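Local coordinates for protein CT296 (Chlamydia trachomatis, PDB 3QH6) that is of unknown function but structurally resembles Fe(II) 2-oxoglutarate-dependent enzymes and belongs to a family placed in the cupin clan, at residues Asp107-Lys121 with Phe137-Ser151. Sequence-based numbering, arbitrary orientation.
Sequences DDCDCSVLLCLSGEK and FDWGAGDTAIILRFS
Val113 and Leu148 face each other as a hydrogen-bonded pair between antiparallel strands 111-116 and 145-151, joined by Val113 N to Leu148 O and, at 2.8 Å, Leu148 N to Val113 O. Leu115 and Ile146 repeat the two-bond pattern, and a single further bond, Leu117 N to Thr144 O, follows beyond the strand ends. At the other end Asp110 and Cys111 both face Phe150, a classic beta bulge, where the Cys111 N to Phe150 O bond is weak.

Among polar side chains, Arg149 NH1 donates to Ser112 OG at 2.9 Å, the hydroxyl lying almost in the guanidinium plane. That plane is sandwiched: Asp107 CB sits over the centre of one face, 3.4 Å from Arg149 CZ, and Ile147 CG1 over the other. The Asp107 OD2 to Arg149 NE salt bridge is long, 3.8 Å, and purely electrostatic, because the oxygen lies well out of plane; Arg94 is the stronger partner of that carboxylate. Beside the type I turn Gly140 to Asp143, Ser118 OG accepts from Thr144 N at 3.2 Å, and Glu36 hydrogen-bonds both this hydroxyl and Thr144 OG1.

The apolar contacts divide by face. Leu114, its CG anti to the backbone N (chi1 178°), extends CD1 to Phe137 CE2 at 3.8 Å and CD2 to Ala145 CB. Cys116 CB and Lys121 CB meet the edge of the Phe137 ring. On the reverse face, Val113 CG2 touches Phe150 CE2 at 3.8 Å.

The antiparallel sheet is consistent with the cupin clan and the resemblance to 2-oxoglutarate-dependent enzymes. Strand 111-116 is the middle of five, with 125-128 on its other side; 145-151 lies between it and edge strand 91-98, while helix 66-75 packs on the face bearing Leu115, Ile146, Leu148 and Phe150.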
# COMPACT_ATOMS: atom_id res chain seq x y z
N ASP A 107 -10.68 5.97 6.36
CA ASP A 107 -10.35 7.11 5.52
C ASP A 107 -11.25 7.00 4.31
O ASP A 107 -11.46 5.92 3.78
CB ASP A 107 -8.85 7.03 5.11
CG ASP A 107 -8.38 8.27 4.35
OD1 ASP A 107 -8.84 8.48 3.21
OD2 ASP A 107 -7.48 8.99 4.85
N ASP A 108 -11.83 8.12 3.88
CA ASP A 108 -12.84 8.07 2.82
C ASP A 108 -12.24 8.19 1.41
O ASP A 108 -13.01 8.37 0.44
CB ASP A 108 -13.93 9.16 3.04
CG ASP A 108 -13.42 10.57 2.80
OD1 ASP A 108 -12.19 10.77 2.74
OD2 ASP A 108 -14.26 11.51 2.69
N CYS A 109 -10.92 8.05 1.28
CA CYS A 109 -10.28 8.14 -0.05
C CYS A 109 -10.80 7.10 -1.05
O CYS A 109 -11.43 6.12 -0.66
CB CYS A 109 -8.74 8.03 0.07
SG CYS A 109 -8.18 6.39 0.70
N ASP A 110 -10.57 7.31 -2.34
CA ASP A 110 -11.04 6.39 -3.37
C ASP A 110 -10.49 4.98 -3.14
O ASP A 110 -11.20 3.99 -3.29
CB ASP A 110 -10.62 6.87 -4.77
CG ASP A 110 -11.21 8.21 -5.13
OD1 ASP A 110 -10.88 9.19 -4.44
OD2 ASP A 110 -11.98 8.29 -6.11
N CYS A 111 -9.22 4.88 -2.76
CA CYS A 111 -8.61 3.54 -2.62
C CYS A 111 -7.42 3.62 -1.69
O CYS A 111 -6.62 4.56 -1.80
CB CYS A 111 -8.14 3.00 -3.98
SG CYS A 111 -7.68 1.21 -3.93
N SER A 112 -7.27 2.67 -0.77
CA SER A 112 -6.04 2.61 0.02
C SER A 112 -5.14 1.43 -0.41
O SER A 112 -5.62 0.44 -0.98
CB SER A 112 -6.37 2.52 1.51
OG SER A 112 -7.10 3.65 1.95
N VAL A 113 -3.85 1.52 -0.10
CA VAL A 113 -3.00 0.35 -0.27
C VAL A 113 -2.22 0.16 1.00
O VAL A 113 -1.58 1.09 1.49
CB VAL A 113 -2.02 0.52 -1.45
CG1 VAL A 113 -0.98 -0.65 -1.46
CG2 VAL A 113 -2.78 0.59 -2.75
N LEU A 114 -2.28 -1.04 1.56
CA LEU A 114 -1.47 -1.37 2.72
C LEU A 114 -0.29 -2.13 2.16
O LEU A 114 -0.46 -3.15 1.54
CB LEU A 114 -2.28 -2.23 3.72
CG LEU A 114 -1.62 -2.73 5.01
CD1 LEU A 114 -0.42 -3.63 4.73
CD2 LEU A 114 -1.21 -1.58 5.87
N LEU A 115 0.91 -1.61 2.36
CA LEU A 115 2.10 -2.31 1.86
C LEU A 115 2.93 -2.77 3.03
O LEU A 115 3.33 -1.97 3.86
CB LEU A 115 2.88 -1.35 0.98
CG LEU A 115 4.14 -1.86 0.29
CD1 LEU A 115 3.87 -3.01 -0.69
CD2 LEU A 115 4.70 -0.68 -0.44
N CYS A 116 3.18 -4.07 3.14
CA CYS A 116 3.97 -4.57 4.26
C CYS A 116 5.48 -4.33 3.97
O CYS A 116 5.95 -4.59 2.85
CB CYS A 116 3.65 -6.04 4.51
SG CYS A 116 4.59 -6.73 5.88
N LEU A 117 6.22 -3.80 4.96
CA LEU A 117 7.60 -3.32 4.74
C LEU A 117 8.65 -4.32 5.21
O LEU A 117 9.80 -4.26 4.76
CB LEU A 117 7.85 -1.97 5.46
CG LEU A 117 7.07 -0.75 4.94
CD1 LEU A 117 7.52 0.51 5.65
CD2 LEU A 117 7.23 -0.59 3.42
N SER A 118 8.29 -5.23 6.12
CA SER A 118 9.27 -6.12 6.70
C SER A 118 8.68 -7.47 7.13
O SER A 118 7.46 -7.66 7.15
CB SER A 118 9.92 -5.45 7.91
OG SER A 118 9.00 -5.33 8.98
N GLY A 119 9.58 -8.40 7.46
CA GLY A 119 9.19 -9.70 7.94
C GLY A 119 8.88 -10.63 6.79
O GLY A 119 9.18 -10.33 5.64
N GLU A 120 8.23 -11.75 7.11
CA GLU A 120 7.86 -12.75 6.12
C GLU A 120 7.08 -12.18 4.94
O GLU A 120 7.35 -12.53 3.79
CB GLU A 120 7.05 -13.86 6.78
CG GLU A 120 6.82 -15.06 5.91
CD GLU A 120 6.27 -16.24 6.69
OE1 GLU A 120 7.06 -16.85 7.45
OE2 GLU A 120 5.07 -16.54 6.55
N LYS A 121 6.12 -11.30 5.21
CA LYS A 121 5.23 -10.78 4.17
C LYS A 121 5.68 -9.45 3.57
O LYS A 121 4.87 -8.77 2.95
CB LYS A 121 3.79 -10.63 4.70
CG LYS A 121 3.12 -11.94 5.14
CD LYS A 121 3.15 -12.98 4.04
CE LYS A 121 2.66 -14.34 4.52
NZ LYS A 121 1.17 -14.47 4.47
N PHE A 137 -5.38 -9.74 5.98
CA PHE A 137 -3.93 -9.61 6.05
C PHE A 137 -3.44 -9.08 7.39
O PHE A 137 -4.00 -8.12 7.95
CB PHE A 137 -3.41 -8.68 4.93
CG PHE A 137 -1.90 -8.56 4.91
CD1 PHE A 137 -1.11 -9.58 4.41
CD2 PHE A 137 -1.27 -7.42 5.41
CE1 PHE A 137 0.29 -9.48 4.42
CE2 PHE A 137 0.13 -7.31 5.42
CZ PHE A 137 0.91 -8.35 4.91
N ASP A 138 -2.37 -9.67 7.88
CA ASP A 138 -1.73 -9.19 9.10
C ASP A 138 -0.26 -9.59 9.11
O ASP A 138 0.16 -10.48 8.34
CB ASP A 138 -2.45 -9.73 10.33
CG ASP A 138 -2.46 -8.74 11.50
OD1 ASP A 138 -1.59 -7.84 11.55
OD2 ASP A 138 -3.36 -8.85 12.36
N TRP A 139 0.51 -8.93 9.97
CA TRP A 139 1.96 -9.13 10.05
C TRP A 139 2.40 -9.27 11.52
O TRP A 139 1.69 -8.84 12.41
CB TRP A 139 2.68 -7.95 9.38
CG TRP A 139 2.32 -6.57 9.94
CD1 TRP A 139 3.02 -5.86 10.87
CD2 TRP A 139 1.20 -5.74 9.57
NE1 TRP A 139 2.40 -4.65 11.12
CE2 TRP A 139 1.28 -4.56 10.33
CE3 TRP A 139 0.12 -5.90 8.68
CZ2 TRP A 139 0.33 -3.53 10.24
CZ3 TRP A 139 -0.83 -4.87 8.59
CH2 TRP A 139 -0.71 -3.70 9.36
N GLY A 140 3.56 -9.86 11.75
CA GLY A 140 4.03 -10.16 13.09
C GLY A 140 4.36 -8.92 13.88
O GLY A 140 4.59 -7.86 13.31
N ALA A 141 4.39 -9.05 15.20
CA ALA A 141 4.59 -7.90 16.08
C ALA A 141 5.92 -7.19 15.82
O ALA A 141 6.08 -6.02 16.17
CB ALA A 141 4.51 -8.33 17.55
N GLY A 142 6.86 -7.89 15.21
CA GLY A 142 8.15 -7.28 14.91
C GLY A 142 8.18 -6.45 13.64
O GLY A 142 9.17 -5.79 13.35
N ASP A 143 7.09 -6.46 12.87
CA ASP A 143 7.12 -5.95 11.50
C ASP A 143 6.28 -4.70 11.38
O ASP A 143 5.50 -4.39 12.26
CB ASP A 143 6.61 -6.99 10.52
CG ASP A 143 7.34 -8.32 10.62
OD1 ASP A 143 8.53 -8.30 11.01
OD2 ASP A 143 6.73 -9.37 10.30
N THR A 144 6.43 -3.97 10.27
CA THR A 144 5.62 -2.77 10.09
C THR A 144 5.05 -2.69 8.67
O THR A 144 5.37 -3.50 7.80
CB THR A 144 6.43 -1.47 10.36
OG1 THR A 144 7.37 -1.25 9.30
CG2 THR A 144 7.16 -1.53 11.70
N ALA A 145 4.20 -1.71 8.45
CA ALA A 145 3.57 -1.55 7.17
C ALA A 145 3.31 -0.07 6.97
O ALA A 145 3.42 0.73 7.90
CB ALA A 145 2.26 -2.34 7.13
N ILE A 146 3.00 0.30 5.73
CA ILE A 146 2.64 1.69 5.47
C ILE A 146 1.30 1.70 4.73
O ILE A 146 1.09 0.91 3.81
CB ILE A 146 3.76 2.46 4.69
CG1 ILE A 146 3.41 3.95 4.56
CG2 ILE A 146 4.07 1.85 3.29
CD1 ILE A 146 4.58 4.75 4.01
N ILE A 147 0.36 2.51 5.21
CA ILE A 147 -0.91 2.64 4.54
C ILE A 147 -0.84 3.88 3.67
O ILE A 147 -0.39 4.93 4.11
CB ILE A 147 -2.10 2.71 5.53
CG1 ILE A 147 -3.41 2.82 4.74
CG2 ILE A 147 -1.96 3.85 6.53
CD1 ILE A 147 -3.95 1.45 4.29
N LEU A 148 -1.25 3.73 2.42
CA LEU A 148 -1.14 4.77 1.42
C LEU A 148 -2.55 5.11 1.00
O LEU A 148 -3.29 4.22 0.64
CB LEU A 148 -0.39 4.22 0.20
CG LEU A 148 1.04 3.73 0.51
CD1 LEU A 148 1.58 2.93 -0.67
CD2 LEU A 148 1.93 4.91 0.84
N ARG A 149 -2.92 6.39 1.04
CA ARG A 149 -4.26 6.78 0.69
C ARG A 149 -4.26 7.45 -0.67
O ARG A 149 -3.60 8.47 -0.85
CB ARG A 149 -4.81 7.77 1.74
CG ARG A 149 -4.64 7.34 3.19
CD ARG A 149 -5.41 6.04 3.49
NE ARG A 149 -5.46 5.81 4.93
CZ ARG A 149 -6.21 4.91 5.54
NH1 ARG A 149 -7.00 4.14 4.82
NH2 ARG A 149 -6.18 4.81 6.87
N PHE A 150 -5.12 6.99 -1.58
CA PHE A 150 -5.10 7.57 -2.94
C PHE A 150 -6.42 8.25 -3.25
O PHE A 150 -7.46 7.67 -3.00
CB PHE A 150 -4.84 6.48 -4.00
CG PHE A 150 -3.47 5.89 -3.93
CD1 PHE A 150 -2.40 6.46 -4.62
CD2 PHE A 150 -3.21 4.78 -3.13
CE1 PHE A 150 -1.10 5.91 -4.53
CE2 PHE A 150 -1.92 4.25 -3.06
CZ PHE A 150 -0.88 4.82 -3.74
N SER A 151 -6.37 9.44 -3.83
CA SER A 151 -7.61 10.21 -4.05
C SER A 151 -7.67 10.72 -5.50
O SER A 151 -6.64 11.11 -6.09
CB SER A 151 -7.71 11.38 -3.06
OG SER A 151 -8.90 12.14 -3.26